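Local atomic coordinates of streptokinase domain B (Streptococcus dysgalactiae subsp. equisimilis, PDB entry 1QQR), a protein that probably takes part in the non-proteolytic activation of plasminogen by streptokinase, which leads to the dissolving of fibrin clots. Residues S7-T13 / T32-L38; G41-Q47 / E90-V95; L19-F25 / Y125-E131. One frame throughout, in Å; residues are numbered along the deposited sequence.

In the fold
The three contacts tie together one domain of the staphylokinase/streptokinase family, whose helix 46-60 lying against a mixed sheet is consistent with a beta-grasp fold. Contact 1 closes first along the chain, then contact 2 opens; contact 3 alternates with contact 1 and encloses contact 2. Contacts 1 and 2 have centres about 13 Å apart and touch directly: Val10 and Leu38 pack on Ile44, and Val8 and Leu38 on Val95, so the small two-stranded antiparallel sheet of contact 2 closes over the main one. Contact 3 lies about 28 Å from both, centre to centre, yet reaches the same sheet as contact 1, through strand 111-128, the parallel neighbour of 8-18, and the loop after 8-18.

Contact 1 (S7-T13 / T32-L38); sequences SVDVEYT and TKLLKTL
Val10 faces both Leu35 and Lys36, a classic beta bulge in the antiparallel pairing of strands 8-13 and 33-38, within the main mixed sheet of a domain consistent with the beta-grasp fold. The evidence is in the bonds: Val10 O accepts Leu35 N at 2.7 Å, but Lys36 N only weakly, at 3.5 Å. Beyond this point the register slips by one, from Val10 opposite Lys36 to Glu11 opposite Leu34. The additional residue, Leu35, points toward strand 8-13, and its CD1 comes within 3.5 Å of Tyr12 CB. On the same face Val10 CG2 meets Leu38 CD1 at 4.1 Å.

The other face is more polar. Asp9 and Thr37 lie side by side and point the same way; Thr37 OG1 donates to Asp9 OD1 at 3.0 Å, meeting it on the anti side and 28° out of the carboxylate plane. The Leu34 side chain crosses that of Asp9 obliquely, its CD1 3.6 Å from Asp9 CB, so the methylene is covered while the carboxylate keeps its hydroxyl partner. Further along, Thr32 OG1 makes a weak bond to Glu11 OE1.

In the second shell, strand 111-128 bonds to the backbone of Asp9, Glu11 and Thr13, while Leu49 of helix 46-60 touches both Tyr12 and Leu35. Lys33 reaches the same helix through Gln52 OE1. With CG anti to the backbone N (chi1 -176°), the Tyr12 ring leads away from strand 33-38, and its OH hydrogen-bonds to Glu122 OE1.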
loop_
_atom_site.group_PDB
_atom_site.type_symbol
_atom_site.label_atom_id
_atom_site.label_comp_id
_atom_site.label_asym_id
_atom_site.label_seq_id
_atom_site.Cartn_x
_atom_site.Cartn_y
_atom_site.Cartn_z
ATOM N N SER A 7 5.179 -7.877 -15.919
ATOM C CA SER A 7 4.963 -6.572 -15.333
ATOM C C SER A 7 4.169 -6.722 -14.051
ATOM O O SER A 7 3.444 -7.698 -13.872
ATOM C CB SER A 7 4.131 -5.747 -16.306
ATOM O OG SER A 7 4.664 -4.465 -16.490
ATOM N N VAL A 8 4.298 -5.758 -13.155
ATOM C CA VAL A 8 3.501 -5.791 -11.944
ATOM C C VAL A 8 2.968 -4.391 -11.682
ATOM O O VAL A 8 3.744 -3.456 -11.474
ATOM C CB VAL A 8 4.307 -6.297 -10.746
ATOM C CG1 VAL A 8 3.507 -6.134 -9.462
ATOM C CG2 VAL A 8 4.611 -7.752 -10.943
ATOM N N ASP A 9 1.650 -4.224 -11.758
ATOM C CA ASP A 9 1.061 -2.905 -11.475
ATOM C C ASP A 9 1.071 -2.809 -9.960
ATOM O O ASP A 9 0.486 -3.663 -9.282
ATOM C CB ASP A 9 -0.403 -2.796 -11.921
ATOM C CG ASP A 9 -0.563 -2.726 -13.419
ATOM O OD1 ASP A 9 0.372 -2.260 -14.094
ATOM O OD2 ASP A 9 -1.644 -3.122 -13.907
ATOM N N VAL A 10 1.742 -1.797 -9.427
ATOM C CA VAL A 10 1.791 -1.638 -7.984
ATOM C C VAL A 10 0.720 -0.653 -7.542
ATOM O O VAL A 10 0.804 0.549 -7.824
ATOM C CB VAL A 10 3.177 -1.131 -7.509
ATOM C CG1 VAL A 10 3.210 -1.027 -5.988
ATOM C CG2 VAL A 10 4.262 -2.062 -7.987
ATOM N N GLU A 11 -0.301 -1.179 -6.875
ATOM C CA GLU A 11 -1.368 -0.348 -6.361
ATOM C C GLU A 11 -1.131 -0.040 -4.882
ATOM O O GLU A 11 -0.505 -0.814 -4.141
ATOM C CB GLU A 11 -2.720 -1.020 -6.567
ATOM C CG GLU A 11 -3.233 -0.868 -7.986
ATOM C CD GLU A 11 -4.416 -1.774 -8.289
ATOM O OE1 GLU A 11 -5.355 -1.845 -7.472
ATOM O OE2 GLU A 11 -4.414 -2.412 -9.360
ATOM N N TYR A 12 -1.662 1.094 -4.448
ATOM C CA TYR A 12 -1.448 1.531 -3.082
ATOM C C TYR A 12 -2.716 1.943 -2.376
ATOM O O TYR A 12 -3.581 2.596 -2.952
ATOM C CB TYR A 12 -0.477 2.711 -3.111
ATOM C CG TYR A 12 -0.067 3.239 -1.767
ATOM C CD1 TYR A 12 0.842 2.556 -0.981
ATOM C CD2 TYR A 12 -0.582 4.443 -1.288
ATOM C CE1 TYR A 12 1.238 3.056 0.254
ATOM C CE2 TYR A 12 -0.197 4.964 -0.045
ATOM C CZ TYR A 12 0.719 4.268 0.721
ATOM O OH TYR A 12 1.161 4.805 1.918
ATOM N N THR A 13 -2.845 1.518 -1.136
ATOM C CA THR A 13 -3.971 1.937 -0.328
ATOM C C THR A 13 -3.445 2.237 1.089
ATOM O O THR A 13 -2.574 1.533 1.622
ATOM C CB THR A 13 -5.099 0.902 -0.291
ATOM O OG1 THR A 13 -6.210 1.481 0.393
ATOM C CG2 THR A 13 -4.694 -0.348 0.429
ATOM N N THR A 32 -7.904 2.615 -4.040
ATOM C CA THR A 32 -6.522 2.269 -4.272
ATOM C C THR A 32 -6.074 3.251 -5.326
ATOM O O THR A 32 -6.881 3.806 -6.060
ATOM C CB THR A 32 -6.348 0.852 -4.817
ATOM O OG1 THR A 32 -6.919 0.780 -6.124
ATOM C CG2 THR A 32 -7.024 -0.162 -3.899
ATOM N N LYS A 33 -4.784 3.487 -5.378
ATOM C CA LYS A 33 -4.213 4.392 -6.344
ATOM C C LYS A 33 -3.090 3.595 -7.004
ATOM O O LYS A 33 -2.359 2.867 -6.325
ATOM C CB LYS A 33 -3.653 5.595 -5.605
ATOM C CG LYS A 33 -2.739 6.475 -6.414
ATOM C CD LYS A 33 -2.137 7.550 -5.528
ATOM C CE LYS A 33 -1.189 8.440 -6.303
ATOM N NZ LYS A 33 -0.664 9.495 -5.393
ATOM N N LEU A 34 -2.977 3.679 -8.325
ATOM C CA LEU A 34 -1.893 2.964 -8.986
ATOM C C LEU A 34 -0.673 3.823 -8.770
ATOM O O LEU A 34 -0.671 5.005 -9.087
ATOM C CB LEU A 34 -2.110 2.801 -10.495
ATOM C CG LEU A 34 -0.863 2.089 -11.056
ATOM C CD1 LEU A 34 -1.162 0.616 -11.258
ATOM C CD2 LEU A 34 -0.404 2.730 -12.346
ATOM N N LEU A 35 0.357 3.234 -8.195
ATOM C CA LEU A 35 1.582 3.963 -7.968
ATOM C C LEU A 35 2.354 3.957 -9.277
ATOM O O LEU A 35 2.700 4.996 -9.819
ATOM C CB LEU A 35 2.392 3.253 -6.905
ATOM C CG LEU A 35 2.670 4.040 -5.642
ATOM C CD1 LEU A 35 1.392 4.766 -5.199
ATOM C CD2 LEU A 35 3.211 3.077 -4.589
ATOM N N LYS A 36 2.625 2.757 -9.772
ATOM C CA LYS A 36 3.359 2.590 -11.012
ATOM C C LYS A 36 3.415 1.128 -11.450
ATOM O O LYS A 36 3.048 0.218 -10.705
ATOM C CB LYS A 36 4.779 3.143 -10.850
ATOM C CG LYS A 36 5.503 2.684 -9.593
ATOM C CD LYS A 36 6.758 3.548 -9.335
ATOM C CE LYS A 36 7.384 3.280 -7.946
ATOM N NZ LYS A 36 8.663 4.033 -7.664
ATOM N N THR A 37 3.865 0.922 -12.675
ATOM C CA THR A 37 4.011 -0.404 -13.227
ATOM C C THR A 37 5.501 -0.662 -13.206
ATOM O O THR A 37 6.274 0.086 -13.787
ATOM C CB THR A 37 3.474 -0.437 -14.649
ATOM O OG1 THR A 37 2.130 0.051 -14.628
ATOM C CG2 THR A 37 3.476 -1.863 -15.197
ATOM N N LEU A 38 5.906 -1.706 -12.506
ATOM C CA LEU A 38 7.317 -2.022 -12.375
ATOM C C LEU A 38 7.593 -3.418 -12.870
ATOM O O LEU A 38 6.688 -4.134 -13.282
ATOM C CB LEU A 38 7.735 -1.933 -10.904
ATOM C CG LEU A 38 7.614 -0.543 -10.284
ATOM C CD1 LEU A 38 8.042 -0.602 -8.817
ATOM C CD2 LEU A 38 8.489 0.429 -11.065
#

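Contact 2 (G41-Q47 / E90-V95); sequences GDTITSQ and EFTYRV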
loop_
_atom_site.group_PDB
_atom_site.type_symbol
_atom_site.label_atom_id
_atom_site.label_comp_id
_atom_site.label_asym_id
_atom_site.label_seq_id
_atom_site.Cartn_x
_atom_site.Cartn_y
_atom_site.Cartn_z
ATOM N N GLY A 41 11.797 -7.511 -9.386
ATOM C CA GLY A 41 13.112 -7.050 -8.962
ATOM C C GLY A 41 13.228 -5.550 -8.716
ATOM O O GLY A 41 14.127 -5.102 -8.012
ATOM N N ASP A 42 12.348 -4.752 -9.304
ATOM C CA ASP A 42 12.404 -3.322 -9.053
ATOM C C ASP A 42 12.128 -3.123 -7.559
ATOM O O ASP A 42 11.538 -3.995 -6.898
ATOM C CB ASP A 42 11.347 -2.599 -9.877
ATOM C CG ASP A 42 11.751 -2.439 -11.323
ATOM O OD1 ASP A 42 12.685 -3.147 -11.757
ATOM O OD2 ASP A 42 11.134 -1.610 -12.028
ATOM N N THR A 43 12.543 -1.988 -7.019
ATOM C CA THR A 43 12.328 -1.748 -5.604
ATOM C C THR A 43 11.542 -0.484 -5.335
ATOM O O THR A 43 11.485 0.411 -6.164
ATOM C CB THR A 43 13.641 -1.620 -4.852
ATOM O OG1 THR A 43 14.391 -0.546 -5.430
ATOM C CG2 THR A 43 14.424 -2.927 -4.903
ATOM N N ILE A 44 10.943 -0.446 -4.151
ATOM C CA ILE A 44 10.154 0.676 -3.661
ATOM C C ILE A 44 10.643 0.776 -2.227
ATOM O O ILE A 44 10.732 -0.244 -1.559
ATOM C CB ILE A 44 8.659 0.343 -3.673
ATOM C CG1 ILE A 44 8.220 0.069 -5.107
ATOM C CG2 ILE A 44 7.856 1.493 -3.129
ATOM C CD1 ILE A 44 6.851 -0.499 -5.216
ATOM N N THR A 45 10.971 1.982 -1.768
ATOM C CA THR A 45 11.481 2.163 -0.415
ATOM C C THR A 45 10.424 2.786 0.480
ATOM O O THR A 45 9.470 3.407 -0.010
ATOM C CB THR A 45 12.684 3.120 -0.400
ATOM O OG1 THR A 45 12.296 4.364 -1.001
ATOM C CG2 THR A 45 13.845 2.541 -1.184
ATOM N N SER A 46 10.614 2.635 1.790
ATOM C CA SER A 46 9.699 3.216 2.769
ATOM C C SER A 46 9.634 4.745 2.640
ATOM O O SER A 46 8.574 5.337 2.830
ATOM C CB SER A 46 10.132 2.823 4.169
ATOM O OG SER A 46 11.520 3.027 4.312
ATOM N N GLN A 47 10.737 5.393 2.277
ATOM C CA GLN A 47 10.682 6.853 2.130
ATOM C C GLN A 47 9.749 7.266 1.001
ATOM O O GLN A 47 9.023 8.251 1.109
ATOM C CB GLN A 47 12.073 7.454 1.890
ATOM C CG GLN A 47 12.997 7.381 3.101
ATOM C CD GLN A 47 13.756 6.083 3.183
ATOM O OE1 GLN A 47 14.591 5.903 4.066
ATOM N NE2 GLN A 47 13.476 5.167 2.266
ATOM N N GLU A 90 13.313 1.674 8.390
ATOM C CA GLU A 90 13.148 1.947 6.969
ATOM C C GLU A 90 13.274 0.611 6.245
ATOM O O GLU A 90 13.895 -0.322 6.758
ATOM C CB GLU A 90 14.215 2.917 6.490
ATOM C CG GLU A 90 14.169 4.246 7.222
ATOM C CD GLU A 90 12.853 4.989 7.042
ATOM O OE1 GLU A 90 12.662 6.034 7.699
ATOM O OE2 GLU A 90 12.005 4.548 6.240
ATOM N N PHE A 91 12.667 0.499 5.072
ATOM C CA PHE A 91 12.727 -0.752 4.338
ATOM C C PHE A 91 12.676 -0.555 2.835
ATOM O O PHE A 91 12.368 0.526 2.345
ATOM C CB PHE A 91 11.562 -1.664 4.770
ATOM C CG PHE A 91 10.170 -1.063 4.546
ATOM C CD1 PHE A 91 9.654 -0.879 3.262
ATOM C CD2 PHE A 91 9.372 -0.702 5.631
ATOM C CE1 PHE A 91 8.366 -0.349 3.062
ATOM C CE2 PHE A 91 8.085 -0.170 5.441
ATOM C CZ PHE A 91 7.582 0.006 4.152
ATOM N N THR A 92 12.984 -1.616 2.110
ATOM C CA THR A 92 12.898 -1.600 0.663
ATOM C C THR A 92 12.063 -2.825 0.301
ATOM O O THR A 92 12.202 -3.887 0.900
ATOM C CB THR A 92 14.270 -1.752 -0.022
ATOM O OG1 THR A 92 14.907 -2.920 0.497
ATOM C CG2 THR A 92 15.151 -0.532 0.205
ATOM N N TYR A 93 11.159 -2.668 -0.649
ATOM C CA TYR A 93 10.365 -3.794 -1.087
ATOM C C TYR A 93 10.779 -4.064 -2.522
ATOM O O TYR A 93 10.783 -3.156 -3.368
ATOM C CB TYR A 93 8.871 -3.494 -1.045
ATOM C CG TYR A 93 8.076 -4.512 -1.847
ATOM C CD1 TYR A 93 8.104 -5.869 -1.509
ATOM C CD2 TYR A 93 7.360 -4.130 -2.980
ATOM C CE1 TYR A 93 7.432 -6.817 -2.292
ATOM C CE2 TYR A 93 6.694 -5.074 -3.772
ATOM C CZ TYR A 93 6.736 -6.409 -3.426
ATOM O OH TYR A 93 6.125 -7.346 -4.237
ATOM N N ARG A 94 11.132 -5.312 -2.789
ATOM C CA ARG A 94 11.548 -5.731 -4.125
ATOM C C ARG A 94 10.338 -6.423 -4.736
ATOM O O ARG A 94 9.763 -7.310 -4.122
ATOM C CB ARG A 94 12.725 -6.711 -4.015
ATOM C CG ARG A 94 13.322 -7.128 -5.336
ATOM C CD ARG A 94 14.182 -8.381 -5.176
ATOM N NE ARG A 94 14.750 -8.823 -6.450
ATOM C CZ ARG A 94 15.247 -10.037 -6.677
ATOM N NH1 ARG A 94 15.248 -10.954 -5.714
ATOM N NH2 ARG A 94 15.745 -10.332 -7.871
ATOM N N VAL A 95 9.935 -6.014 -5.929
ATOM C CA VAL A 95 8.778 -6.645 -6.547
ATOM C C VAL A 95 9.049 -8.118 -6.738
ATOM O O VAL A 95 9.850 -8.516 -7.583
ATOM C CB VAL A 95 8.443 -6.002 -7.878
ATOM C CG1 VAL A 95 7.273 -6.721 -8.517
ATOM C CG2 VAL A 95 8.114 -4.538 -7.657
HETATM O O HOH W 1 16.357 -7.308 -7.580
#
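Ser46 OG is engaged twice across the contact: it donates to Glu90 OE2 at 2.5 Å and accepts Phe91 N at 2.9 Å. The first bond uses the anti lone pair of OE2, away from the other carboxylate oxygen. A chi1 of 47° sets OG between the backbone N and the carbonyl carbon, from where it can reach both partners. The backbone N of Ser46 is satisfied by the same neighbour, donating to Phe91 O. Its CB, meanwhile, stands over the centre of the Phe91 ring, 3.6 Å from the centroid and 3° off the normal, a clear CH-pi contact. Next to it the Gln47 amide stacks on the Glu90 carboxylate, the planes 21° apart.

These residues end a two-stranded antiparallel sheet, 43-45 with 92-94, that leads straight into helix 46-60. Thr45 is the N-cap: OG1 caps a backbone N just past Gln47, and Glu48 OE2 accepts Thr45 N in return, a reciprocal pattern fitting a capping box. Within the sheet Ile44 and Tyr93 form the hydrogen-bonded pair, with Tyr93 N to Ile44 O at 2.6 Å and Ile44 N to Tyr93 O at 2.8 Å. Past the last bridge, Asp42 O accepts Val95 N, and Val95 O accepts Gly41 N on a lone pair in the carbonyl plane. One water donates to Gly41 O at 3.2 Å and accepts weakly from Arg94 NE.

On the buried face Ile44 CD1 lies at the edge of the Tyr93 ring, 4.3 Å from CD2. Tyr93 OH finds its polar partners beyond the two segments, in Asp118 OD2 and Lys96 N.

Contact 3 (L19-F25 / Y125-E131); sequences LNPDDDF and YVLKKGE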
loop_
_atom_site.group_PDB
_atom_site.type_symbol
_atom_site.label_atom_id
_atom_site.label_comp_id
_atom_site.label_asym_id
_atom_site.label_seq_id
_atom_site.Cartn_x
_atom_site.Cartn_y
_atom_site.Cartn_z
ATOM N N LEU A 19 -4.449 10.421 16.331
ATOM C CA LEU A 19 -4.146 10.117 17.725
ATOM C C LEU A 19 -5.325 10.392 18.655
ATOM O O LEU A 19 -5.576 9.613 19.570
ATOM C CB LEU A 19 -2.885 10.848 18.180
ATOM C CG LEU A 19 -1.554 10.158 17.798
ATOM C CD1 LEU A 19 -1.748 8.642 17.735
ATOM C CD2 LEU A 19 -1.071 10.642 16.459
ATOM N N ASN A 20 -6.043 11.490 18.443
ATOM C CA ASN A 20 -7.255 11.729 19.223
ATOM C C ASN A 20 -8.391 11.956 18.204
ATOM O O ASN A 20 -8.185 12.583 17.160
ATOM C CB ASN A 20 -7.094 12.883 20.241
ATOM C CG ASN A 20 -6.587 14.168 19.628
ATOM O OD1 ASN A 20 -7.278 14.808 18.832
ATOM N ND2 ASN A 20 -5.373 14.568 20.012
ATOM N N PRO A 21 -9.602 11.430 18.496
ATOM C CA PRO A 21 -10.819 11.500 17.668
ATOM C C PRO A 21 -11.053 12.675 16.723
ATOM O O PRO A 21 -10.656 13.804 16.995
ATOM C CB PRO A 21 -11.951 11.355 18.693
ATOM C CG PRO A 21 -11.330 11.826 19.969
ATOM C CD PRO A 21 -9.977 11.173 19.898
ATOM N N ASP A 22 -11.704 12.373 15.602
ATOM C CA ASP A 22 -12.070 13.349 14.577
ATOM C C ASP A 22 -13.001 12.650 13.585
ATOM O O ASP A 22 -12.645 11.628 13.000
ATOM C CB ASP A 22 -10.837 13.878 13.839
ATOM C CG ASP A 22 -11.196 14.888 12.746
ATOM O OD1 ASP A 22 -12.115 14.611 11.940
ATOM O OD2 ASP A 22 -10.557 15.958 12.681
ATOM N N ASP A 23 -14.193 13.207 13.399
ATOM C CA ASP A 23 -15.185 12.628 12.498
ATOM C C ASP A 23 -14.764 12.508 11.041
ATOM O O ASP A 23 -15.019 11.483 10.410
ATOM C CB ASP A 23 -16.492 13.421 12.565
ATOM C CG ASP A 23 -17.188 13.276 13.901
ATOM O OD1 ASP A 23 -17.275 12.129 14.400
ATOM O OD2 ASP A 23 -17.652 14.304 14.445
ATOM N N ASP A 24 -14.134 13.550 10.504
ATOM C CA ASP A 24 -13.703 13.537 9.107
ATOM C C ASP A 24 -13.099 12.199 8.698
ATOM O O ASP A 24 -13.139 11.824 7.521
ATOM C CB ASP A 24 -12.702 14.664 8.853
ATOM C CG ASP A 24 -13.296 16.038 9.114
ATOM O OD1 ASP A 24 -14.329 16.367 8.484
ATOM O OD2 ASP A 24 -12.729 16.783 9.948
ATOM N N PHE A 25 -12.540 11.484 9.674
ATOM C CA PHE A 25 -11.951 10.179 9.410
ATOM C C PHE A 25 -13.024 9.100 9.548
ATOM O O PHE A 25 -13.075 8.362 10.533
ATOM C CB PHE A 25 -10.774 9.908 10.356
ATOM C CG PHE A 25 -9.566 10.761 10.071
ATOM C CD1 PHE A 25 -9.466 12.049 10.588
ATOM C CD2 PHE A 25 -8.552 10.299 9.240
ATOM C CE1 PHE A 25 -8.382 12.862 10.272
ATOM C CE2 PHE A 25 -7.465 11.105 8.918
ATOM C CZ PHE A 25 -7.380 12.386 9.435
ATOM N N TYR A 125 -0.424 6.482 11.858
ATOM C CA TYR A 125 -1.084 7.229 12.914
ATOM C C TYR A 125 -0.839 8.667 12.488
ATOM O O TYR A 125 0.274 8.989 12.086
ATOM C CB TYR A 125 -0.411 6.962 14.262
ATOM C CG TYR A 125 -0.856 5.659 14.869
ATOM C CD1 TYR A 125 0.016 4.575 14.970
ATOM C CD2 TYR A 125 -2.177 5.489 15.288
ATOM C CE1 TYR A 125 -0.427 3.345 15.469
ATOM C CE2 TYR A 125 -2.625 4.274 15.785
ATOM C CZ TYR A 125 -1.750 3.205 15.871
ATOM O OH TYR A 125 -2.205 1.993 16.345
ATOM N N VAL A 126 -1.863 9.516 12.519
ATOM C CA VAL A 126 -1.669 10.923 12.148
ATOM C C VAL A 126 -1.990 11.895 13.286
ATOM O O VAL A 126 -2.704 11.569 14.232
ATOM C CB VAL A 126 -2.495 11.313 10.905
ATOM C CG1 VAL A 126 -2.062 10.455 9.715
ATOM C CG2 VAL A 126 -3.978 11.158 11.192
ATOM N N LEU A 127 -1.489 13.112 13.176
ATOM C CA LEU A 127 -1.670 14.098 14.237
ATOM C C LEU A 127 -2.064 15.448 13.660
ATOM O O LEU A 127 -1.530 15.859 12.624
ATOM C CB LEU A 127 -0.334 14.222 14.977
ATOM C CG LEU A 127 -0.101 15.048 16.229
ATOM C CD1 LEU A 127 -0.553 14.269 17.457
ATOM C CD2 LEU A 127 1.378 15.326 16.347
ATOM N N LYS A 128 -2.997 16.146 14.301
ATOM C CA LYS A 128 -3.357 17.455 13.780
ATOM C C LYS A 128 -2.101 18.269 14.065
ATOM O O LYS A 128 -1.535 18.163 15.149
ATOM C CB LYS A 128 -4.572 18.040 14.509
ATOM C CG LYS A 128 -5.393 19.011 13.646
ATOM C CD LYS A 128 -6.334 19.888 14.476
ATOM C CE LYS A 128 -7.412 19.084 15.193
ATOM N NZ LYS A 128 -8.433 18.500 14.263
ATOM N N LYS A 129 -1.630 19.035 13.085
ATOM C CA LYS A 129 -0.418 19.814 13.282
ATOM C C LYS A 129 -0.648 20.846 14.361
ATOM O O LYS A 129 -1.750 21.394 14.494
ATOM C CB LYS A 129 0.039 20.467 11.968
ATOM C CG LYS A 129 1.058 19.600 11.216
ATOM C CD LYS A 129 1.851 20.372 10.162
ATOM C CE LYS A 129 0.958 20.819 9.018
ATOM N NZ LYS A 129 1.732 21.533 7.967
ATOM N N GLY A 130 0.395 21.103 15.139
ATOM C CA GLY A 130 0.254 22.033 16.241
ATOM C C GLY A 130 -0.011 21.227 17.505
ATOM O O GLY A 130 0.450 21.589 18.591
ATOM N N GLU A 131 -0.748 20.122 17.361
ATOM C CA GLU A 131 -1.068 19.248 18.487
ATOM C C GLU A 131 0.088 18.303 18.799
ATOM O O GLU A 131 1.022 18.158 18.008
ATOM C CB GLU A 131 -2.372 18.476 18.221
ATOM C CG GLU A 131 -3.622 19.351 18.474
ATOM C CD GLU A 131 -4.967 18.632 18.301
ATOM O OE1 GLU A 131 -5.098 17.451 18.703
ATOM O OE2 GLU A 131 -5.910 19.272 17.779
#
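Leu19 contributes both a polar and an apolar link to strand 125-128. Its N donates to Val126 O at 3.0 Å, the only backbone hydrogen bond between the two segments. A second bond joins side chains: Asn20 ND2 donates to Glu131 OE1 at 3.2 Å, and the amide and carboxylate planes lie nearly coplanar, 15° apart. Glu131 closes a type II turn that begins at Lys128, so this bond ties the turn to the loop.

The ionic component is weaker. Asp22 OD2 and Lys128 NZ form a long salt bridge of 3.7 Å, and Tyr64 OH is hydrogen-bonded to OD2 and weakly to NZ.

Apolar contacts come from the two branches of Leu19, CD1 lying 4.0 Å from Tyr125 CD2 and CD2 lying 3.8 Å from Leu127 CD1. On the other side of the strand, Phe25 CZ reaches Val126 CG2 at 4.0 Å.

The loop thus leaves strand 8-18 and folds back across the end of strand 111-128, where Phe25 packs on Phe16 and Pro18, stacks with His61 beyond helix 46-60, and meets Tyr64 of strand 64-76 edge-to-face.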